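Local coordinates for protein acidocalcisomal pyrophosphatase (Trypanosoma brucei brucei, PDB 5C5V) that probably hydrolyses inorganic pyrophosphate to phosphate with the help of magnesium ions, at residues Ile155-Lys160 against Phe166-Gly171; Thr204-Glu209 against Met255-Val260. One frame throughout, in Å; residues are numbered along the deposited sequence.

Contact 1 of 2, residues Ile155-Lys160 against Phe166-Gly171; sequences ICEIPK and FEIATG. With MG (magnesium ion), chain F.
The phenyl ring of Phe166 turns its edge to Glu157, whose carbonyl O lies near the ring plane, 3.3 Å from Phe166 CB and 3.6 Å from Phe166 CD1. Ile177 and Gln179 of strand 177-182 also touch the Phe166 side chain. Glu157 stands in a classic beta bulge, where it and Ile158 both face Tyr198, at the corner by which the chain leaves the central sheet of the pyrophosphatase domain. Its carboxylate bridges to the three-stranded sheet that begins with 166-168. An extended chain beyond CG (chi2 166°) brings OE2 to the backbone of Ile168, whose N-H donates to Glu157 OE2 over 2.9 Å at 161°, coming from above the carboxylate plane. A water donates to Glu157 OE1 and, over a doubtfully short distance, to Phe166 O. Apolar side chains flank this grip: Ile155 and Ile168 cross at about a right angle with their CD1 methyls touching, and Ile158 CG1 packs 3.7 Å from Phe166 O. Glu167, between Phe166 and Ile168, turns its CB away from 155-160; its carboxylate ends in the pocket that holds imidodiphosphate. There Lys165 NZ also bonds its OE2, and a weak bond joins OE1 to a metal-bound water. Glu167 OE2 itself binds the magnesium ion at 2.2 Å.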
# COMPACT_ATOMS: atom_id res chain seq x y z
N ILE A 155 20.35 7.77 -9.75
CA ILE A 155 21.02 6.78 -10.58
C ILE A 155 21.45 5.62 -9.72
O ILE A 155 22.30 5.77 -8.84
CB ILE A 155 22.25 7.37 -11.29
CG1 ILE A 155 21.84 8.59 -12.12
CG2 ILE A 155 22.93 6.30 -12.14
CD1 ILE A 155 23.00 9.47 -12.52
N CYS A 156 20.86 4.45 -9.95
CA CYS A 156 21.24 3.27 -9.20
C CYS A 156 22.53 2.66 -9.74
O CYS A 156 22.59 2.22 -10.88
CB CYS A 156 20.13 2.22 -9.21
SG CYS A 156 20.55 0.71 -8.29
N GLU A 157 23.55 2.64 -8.90
CA GLU A 157 24.83 1.99 -9.19
C GLU A 157 24.84 0.57 -8.62
O GLU A 157 25.34 -0.37 -9.25
CB GLU A 157 25.98 2.81 -8.61
CG GLU A 157 26.06 4.22 -9.20
CD GLU A 157 26.98 5.17 -8.44
OE1 GLU A 157 27.03 5.11 -7.18
OE2 GLU A 157 27.63 6.02 -9.10
N ILE A 158 24.30 0.41 -7.41
CA ILE A 158 24.33 -0.87 -6.73
C ILE A 158 22.95 -1.32 -6.25
O ILE A 158 22.43 -0.83 -5.24
CB ILE A 158 25.29 -0.82 -5.54
CG1 ILE A 158 26.68 -0.44 -6.04
CG2 ILE A 158 25.31 -2.17 -4.79
CD1 ILE A 158 27.68 -0.29 -4.93
N PRO A 159 22.37 -2.28 -6.96
CA PRO A 159 21.02 -2.69 -6.62
C PRO A 159 20.92 -3.35 -5.25
O PRO A 159 21.88 -3.90 -4.72
CB PRO A 159 20.67 -3.70 -7.72
CG PRO A 159 21.59 -3.34 -8.85
CD PRO A 159 22.86 -2.98 -8.15
N LYS A 160 19.73 -3.23 -4.69
CA LYS A 160 19.33 -3.91 -3.48
C LYS A 160 19.79 -5.38 -3.50
O LYS A 160 19.62 -6.07 -4.51
CB LYS A 160 17.80 -3.80 -3.37
CG LYS A 160 17.18 -4.11 -2.04
CD LYS A 160 15.67 -3.94 -2.19
CE LYS A 160 14.95 -4.08 -0.89
NZ LYS A 160 15.19 -2.89 -0.08
N PHE A 166 29.64 -1.05 -8.32
CA PHE A 166 29.62 -0.22 -9.50
C PHE A 166 29.59 1.25 -9.08
O PHE A 166 29.13 1.57 -7.99
CB PHE A 166 28.43 -0.55 -10.38
CG PHE A 166 28.46 -1.95 -10.93
CD1 PHE A 166 27.57 -2.91 -10.47
CD2 PHE A 166 29.39 -2.30 -11.88
CE1 PHE A 166 27.61 -4.19 -10.98
CE2 PHE A 166 29.43 -3.57 -12.40
CZ PHE A 166 28.54 -4.53 -11.95
N GLU A 167 30.12 2.11 -9.95
CA GLU A 167 30.30 3.54 -9.72
C GLU A 167 30.25 4.26 -11.06
O GLU A 167 30.73 3.75 -12.07
CB GLU A 167 31.65 3.84 -9.06
CG GLU A 167 31.74 3.65 -7.57
CD GLU A 167 33.10 4.07 -6.99
OE1 GLU A 167 33.96 4.57 -7.77
OE2 GLU A 167 33.32 3.90 -5.76
N ILE A 168 29.70 5.46 -11.07
CA ILE A 168 29.89 6.36 -12.19
C ILE A 168 31.38 6.65 -12.32
O ILE A 168 32.01 7.03 -11.33
CB ILE A 168 29.11 7.67 -12.01
CG1 ILE A 168 27.60 7.38 -12.00
CG2 ILE A 168 29.50 8.65 -13.08
CD1 ILE A 168 26.75 8.61 -11.78
N ALA A 169 31.96 6.39 -13.49
CA ALA A 169 33.38 6.64 -13.69
C ALA A 169 33.62 8.13 -13.95
O ALA A 169 33.54 8.62 -15.09
CB ALA A 169 33.93 5.80 -14.83
N THR A 170 33.93 8.86 -12.88
CA THR A 170 34.08 10.30 -12.96
C THR A 170 35.30 10.69 -13.78
O THR A 170 35.44 11.83 -14.21
CB THR A 170 34.20 10.91 -11.55
OG1 THR A 170 35.29 10.28 -10.86
CG2 THR A 170 32.92 10.64 -10.76
N GLY A 171 36.18 9.72 -14.01
CA GLY A 171 37.42 10.00 -14.70
C GLY A 171 37.39 9.76 -16.19
O GLY A 171 38.33 10.09 -16.89
MG MG F . 34.24 5.09 -4.13
O HOH W 1 28.59 3.03 -6.02
O HOH W 2 34.83 6.40 -5.82
O HOH W 3 35.55 6.24 -2.93
O HOH W 4 36.10 4.24 -4.30

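Contact 2 of 2, residues Thr204-Glu209 against Met255-Val260; sequences TWESTE and MDWKVV. With MG (magnesium ion), chain E; MG (magnesium ion), chain D; 2PN (imidodiphosphoric acid), chain C.
Glu206 provides most of the buried surface here, and it spends it on Trp257 and the backbone of Met255, at the start of the segment that carries Asp256 into the metal-rich active site of the PPase fold. Glu206 is the centre of an inverse gamma turn in the loop between strands 197-200 and 224-227. Its side chain bends at chi2 (-83°), which lays the carboxylate against the indole edge rather than over a face. The two planes are only 19° apart, with Glu206 OE1 in the plane of the ring and Glu206 OE2 3.3 Å from Trp257 CD1. The partly positive C-H edge probably suits the carboxylate. OE2 also lies 3.4 Å from Trp257 N, and the carboxylate carbon CD of Glu206 is 4.1 Å from Met255 O. Met255 folds its thioether back, setting CE 3.6 Å above the centre of the Trp257 ring, while Val322 of helix 316-336 and Val246 of strand 238-251 also touch this tryptophan. Asp256, between the two, starts away from 204-209, and its carboxylate bridges two magnesium ions: OD1 binds the ion shared with Asp219 and Asp224, OD2 the ion shared with Asp251. Imidodiphosphate O5 binds both ions as well. Lys258 curls back beside this cluster, its charge probably easing the crowding of acidic groups: NZ makes a salt bridge with Asp256 OD2 and donates to Asp256 O over 3.1 Å, from 40° out of the carbonyl plane.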
# COMPACT_ATOMS: atom_id res chain seq x y z
N THR A 204 25.61 16.67 -9.25
CA THR A 204 26.12 17.06 -7.94
C THR A 204 27.59 16.67 -7.84
O THR A 204 28.06 15.79 -8.57
CB THR A 204 25.37 16.39 -6.77
OG1 THR A 204 25.55 14.97 -6.86
CG2 THR A 204 23.89 16.71 -6.82
N TRP A 205 28.29 17.28 -6.91
CA TRP A 205 29.69 16.97 -6.70
C TRP A 205 30.11 17.34 -5.27
O TRP A 205 29.89 18.47 -4.82
CB TRP A 205 30.55 17.70 -7.74
CG TRP A 205 32.03 17.50 -7.61
CD1 TRP A 205 32.72 16.31 -7.58
CD2 TRP A 205 33.02 18.53 -7.51
NE1 TRP A 205 34.06 16.55 -7.45
CE2 TRP A 205 34.28 17.90 -7.41
CE3 TRP A 205 32.96 19.93 -7.47
CZ2 TRP A 205 35.47 18.63 -7.28
CZ3 TRP A 205 34.15 20.64 -7.35
CH2 TRP A 205 35.38 19.99 -7.26
N GLU A 206 30.69 16.38 -4.56
CA GLU A 206 31.25 16.65 -3.23
C GLU A 206 32.60 17.34 -3.41
O GLU A 206 33.65 16.69 -3.44
CB GLU A 206 31.39 15.37 -2.41
CG GLU A 206 30.08 14.62 -2.20
CD GLU A 206 29.27 15.16 -1.03
OE1 GLU A 206 29.41 16.36 -0.69
OE2 GLU A 206 28.48 14.39 -0.44
N SER A 207 32.55 18.66 -3.54
CA SER A 207 33.70 19.47 -3.91
C SER A 207 34.93 19.28 -3.02
O SER A 207 34.84 19.31 -1.79
CB SER A 207 33.31 20.95 -3.90
OG SER A 207 34.43 21.75 -4.17
N THR A 208 36.08 19.12 -3.66
CA THR A 208 37.35 19.05 -2.97
C THR A 208 37.85 20.45 -2.59
O THR A 208 38.91 20.58 -1.99
CB THR A 208 38.41 18.35 -3.83
OG1 THR A 208 38.63 19.10 -5.03
CG2 THR A 208 37.96 16.94 -4.17
N GLU A 209 37.11 21.48 -2.95
CA GLU A 209 37.53 22.85 -2.66
C GLU A 209 36.68 23.46 -1.55
O GLU A 209 36.91 24.60 -1.15
CB GLU A 209 37.44 23.74 -3.92
CG GLU A 209 38.14 23.20 -5.16
CD GLU A 209 38.05 24.18 -6.35
N MET A 255 34.05 14.58 3.36
CA MET A 255 32.60 14.67 3.54
C MET A 255 31.92 13.73 2.54
O MET A 255 32.23 13.72 1.36
CB MET A 255 32.09 16.10 3.35
CG MET A 255 30.73 16.36 3.98
SD MET A 255 30.79 16.39 5.80
CE MET A 255 29.45 15.26 6.20
N ASP A 256 31.01 12.91 3.04
CA ASP A 256 30.44 11.86 2.22
C ASP A 256 28.99 11.62 2.60
O ASP A 256 28.60 10.51 2.97
CB ASP A 256 31.27 10.59 2.37
CG ASP A 256 31.17 9.67 1.19
OD1 ASP A 256 30.69 10.13 0.12
OD2 ASP A 256 31.58 8.50 1.32
N TRP A 257 28.20 12.70 2.51
CA TRP A 257 26.78 12.67 2.81
C TRP A 257 26.11 11.46 2.21
O TRP A 257 26.40 11.08 1.08
CB TRP A 257 26.06 13.91 2.26
CG TRP A 257 26.54 15.22 2.77
CD1 TRP A 257 27.29 16.14 2.09
CD2 TRP A 257 26.27 15.80 4.06
NE1 TRP A 257 27.51 17.24 2.88
CE2 TRP A 257 26.90 17.06 4.09
CE3 TRP A 257 25.56 15.36 5.18
CZ2 TRP A 257 26.84 17.90 5.20
CZ3 TRP A 257 25.51 16.19 6.29
CH2 TRP A 257 26.14 17.45 6.29
N LYS A 258 25.20 10.87 2.98
CA LYS A 258 24.40 9.75 2.50
C LYS A 258 22.93 10.14 2.58
O LYS A 258 22.35 10.15 3.67
CB LYS A 258 24.68 8.49 3.31
CG LYS A 258 26.09 7.95 3.16
CD LYS A 258 26.28 7.23 1.83
CE LYS A 258 27.69 6.69 1.70
NZ LYS A 258 28.69 7.78 1.56
N VAL A 259 22.35 10.48 1.44
CA VAL A 259 20.97 10.92 1.41
C VAL A 259 20.03 9.72 1.46
O VAL A 259 20.20 8.75 0.72
CB VAL A 259 20.66 11.77 0.15
CG1 VAL A 259 19.17 12.11 0.10
CG2 VAL A 259 21.49 13.04 0.15
N VAL A 260 19.05 9.79 2.36
CA VAL A 260 18.02 8.77 2.46
C VAL A 260 16.86 9.21 1.61
O VAL A 260 16.35 10.33 1.77
CB VAL A 260 17.54 8.54 3.92
CG1 VAL A 260 16.41 7.50 3.96
CG2 VAL A 260 18.69 8.10 4.82
MG MG E . 30.76 9.10 -1.63
MG MG D . 32.48 6.91 0.53
P1 2PN C . 32.98 4.17 -1.19
O1 2PN C . 34.00 3.94 -2.33
O2 2PN C . 33.52 5.28 -0.26
O3 2PN C . 32.72 2.82 -0.47
N1 2PN C . 31.55 4.61 -1.85
P2 2PN C . 31.25 6.06 -2.56
O4 2PN C . 32.32 6.36 -3.68
O5 2PN C . 31.38 7.12 -1.47
O6 2PN C . 29.91 6.07 -3.14
O HOH W 5 30.96 5.60 1.09
O HOH W 6 34.12 8.17 -0.30
O HOH W 7 30.00 10.98 -2.54
O HOH W 8 31.14 8.66 -3.47

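From the N terminus, the chain runs through helices and the strands around 94-126 before reaching contact 1, which closes a short loop of five residues between 155-160 and 166-171. Contact 2 follows in series: it opens at 204-209 and closes at 255-260, spanning 45 residues that include strands 224-227 and 238-251. The loops neither nest nor cross. Contact 1 joins the mixed central sheet to the three-stranded sheet, whereas contact 2 fastens a loop to strand 254-263 of that same central sheet. Their centres lie 15 Å apart without touching, yet Glu167 and Asp256 both reach the imidodiphosphate pocket and its magnesium ions.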